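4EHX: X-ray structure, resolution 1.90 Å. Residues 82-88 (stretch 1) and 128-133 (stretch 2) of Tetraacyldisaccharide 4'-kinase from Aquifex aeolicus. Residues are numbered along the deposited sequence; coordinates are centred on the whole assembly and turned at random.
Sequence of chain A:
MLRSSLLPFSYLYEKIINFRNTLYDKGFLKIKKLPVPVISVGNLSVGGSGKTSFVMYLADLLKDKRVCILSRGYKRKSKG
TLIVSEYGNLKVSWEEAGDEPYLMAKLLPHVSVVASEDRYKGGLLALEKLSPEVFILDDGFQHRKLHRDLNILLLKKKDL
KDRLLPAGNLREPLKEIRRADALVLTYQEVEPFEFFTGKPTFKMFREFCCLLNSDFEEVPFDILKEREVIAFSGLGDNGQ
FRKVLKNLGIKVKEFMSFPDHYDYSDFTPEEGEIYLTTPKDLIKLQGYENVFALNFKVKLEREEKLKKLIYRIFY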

# COMPACT_ATOMS: atom_id res chain seq x y z
N LEU A 82 12.86 3.23 12.84
CA LEU A 82 13.93 3.18 11.85
C LEU A 82 13.62 4.13 10.70
O LEU A 82 12.56 4.05 10.09
CB LEU A 82 14.05 1.75 11.30
CG LEU A 82 15.02 1.55 10.14
CD1 LEU A 82 16.44 1.83 10.62
CD2 LEU A 82 14.90 0.15 9.57
N ILE A 83 14.55 5.05 10.42
CA ILE A 83 14.40 5.87 9.23
C ILE A 83 14.85 5.03 8.04
O ILE A 83 16.00 4.64 7.94
CB ILE A 83 15.23 7.17 9.30
CG1 ILE A 83 14.65 8.11 10.37
CG2 ILE A 83 15.27 7.85 7.92
CD1 ILE A 83 15.54 9.33 10.67
N VAL A 84 13.90 4.72 7.17
CA VAL A 84 14.17 3.89 6.00
C VAL A 84 14.67 4.75 4.84
O VAL A 84 15.59 4.37 4.10
CB VAL A 84 12.87 3.18 5.57
CG1 VAL A 84 13.07 2.42 4.25
CG2 VAL A 84 12.41 2.24 6.69
N SER A 85 14.06 5.92 4.68
CA SER A 85 14.46 6.79 3.59
C SER A 85 14.36 8.24 4.01
O SER A 85 13.43 8.62 4.70
CB SER A 85 13.53 6.56 2.39
OG SER A 85 13.81 7.49 1.36
N GLU A 86 15.32 9.05 3.57
CA GLU A 86 15.28 10.47 3.83
C GLU A 86 14.99 11.20 2.52
O GLU A 86 15.88 11.37 1.67
CB GLU A 86 16.60 10.95 4.44
CG GLU A 86 16.71 12.46 4.58
CD GLU A 86 18.05 12.89 5.15
OE1 GLU A 86 19.09 12.34 4.72
OE2 GLU A 86 18.06 13.79 6.03
N TYR A 87 13.74 11.61 2.35
CA TYR A 87 13.30 12.29 1.14
C TYR A 87 13.78 11.61 -0.15
O TYR A 87 14.34 12.26 -1.03
CB TYR A 87 13.68 13.77 1.20
CG TYR A 87 12.97 14.41 2.37
CD1 TYR A 87 11.59 14.57 2.36
CD2 TYR A 87 13.67 14.75 3.53
CE1 TYR A 87 10.91 15.09 3.45
CE2 TYR A 87 13.00 15.28 4.63
CZ TYR A 87 11.62 15.46 4.57
OH TYR A 87 10.95 15.99 5.65
N GLY A 88 13.55 10.31 -0.24
CA GLY A 88 13.85 9.58 -1.46
C GLY A 88 15.11 8.76 -1.35
O GLY A 88 15.27 7.78 -2.06
N GLU A 128 12.12 15.03 14.72
CA GLU A 128 13.45 15.37 15.20
C GLU A 128 14.48 15.40 14.07
O GLU A 128 15.28 16.32 13.98
CB GLU A 128 13.86 14.37 16.28
CG GLU A 128 15.26 14.57 16.84
CD GLU A 128 15.59 13.55 17.92
OE1 GLU A 128 14.77 12.63 18.14
OE2 GLU A 128 16.66 13.68 18.55
N LYS A 129 14.45 14.39 13.20
CA LYS A 129 15.52 14.20 12.22
C LYS A 129 15.19 14.69 10.81
O LYS A 129 16.10 14.97 10.04
CB LYS A 129 15.90 12.72 12.14
CG LYS A 129 16.31 12.08 13.45
CD LYS A 129 17.57 12.70 14.02
CE LYS A 129 18.02 11.98 15.29
NZ LYS A 129 19.16 12.68 15.95
N LEU A 130 13.91 14.77 10.47
CA LEU A 130 13.53 15.01 9.07
C LEU A 130 12.68 16.27 8.86
O LEU A 130 12.39 16.64 7.72
CB LEU A 130 12.76 13.79 8.54
CG LEU A 130 13.45 12.42 8.57
CD1 LEU A 130 12.45 11.28 8.35
CD2 LEU A 130 14.59 12.34 7.56
N SER A 131 12.27 16.90 9.95
CA SER A 131 11.29 18.01 9.95
C SER A 131 10.19 18.00 8.87
O SER A 131 10.03 18.97 8.13
CB SER A 131 12.00 19.36 9.98
OG SER A 131 12.88 19.49 8.88
N PRO A 132 9.41 16.92 8.80
CA PRO A 132 8.29 16.85 7.85
C PRO A 132 7.18 17.86 8.13
O PRO A 132 7.02 18.33 9.25
CB PRO A 132 7.78 15.42 8.03
CG PRO A 132 8.07 15.11 9.46
CD PRO A 132 9.36 15.82 9.79
N GLU A 133 6.42 18.20 7.09
CA GLU A 133 5.26 19.06 7.25
C GLU A 133 3.95 18.27 7.37
O GLU A 133 2.95 18.81 7.81
CB GLU A 133 5.17 20.02 6.08
CG GLU A 133 6.29 21.03 6.12
CD GLU A 133 6.38 21.86 4.86
OE1 GLU A 133 6.45 21.27 3.76
OE2 GLU A 133 6.36 23.09 4.97
O HOH W 1 16.24 15.71 6.80

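This is a small, mainly apolar contact in which the end of a strand and the turn after it pack on Leu-130 near the close of a helix, fastened by one direct hydrogen bond from a tyrosine hydroxyl to a backbone carbonyl. The two segments bury 297 Å² between them, both sides summed, and Leu-130 contributes the largest share, 102 Å². Its CA-to-CB bond points toward the strand, and its side chain (chi1 m, chi2 t) meets three residues there. Ile-83 also points toward its partner: CD1 of Ile-83 lies 4.3 Å from CG of Leu-130 and 3.7 Å from CB of Lys-129, so one methyl group touches two consecutive residues. Lys-129 starts toward the strand, but its end leads away, leaving the aliphatic base in the contact while NZ of Lys-129 forms a long salt bridge with OE2 of Glu-128 at 3.7 Å.

Glu-86 joins through its aliphatic portion, with CG 3.7 Å from CD2 of Leu-130. Its carboxylate is engaged differently: water 1 donates to OE2 of Glu-86 at 2.8 Å and, more weakly, to O of Lys-129 at 3.3 Å, a bridge between the segments.

The polar anchor comes from Tyr-87. Its CA-to-CB bond runs sideways, yet the length of the side chain (chi1 m) brings its end close enough for OH of Tyr-87 to donate to O of Leu-130 at 2.6 Å. That acceptor lies at the ring edge, near its plane, as expected for a phenolic donor. CE2 of Tyr-87 is 4.2 Å from CB of Leu-130, adding apolar packing beside the polar link. Beyond the bond, Ser-131 leaves helical geometry with positive phi (32°), and the chain continues into Pro-132, whose CA lies 3.6 Å from OH of Tyr-87.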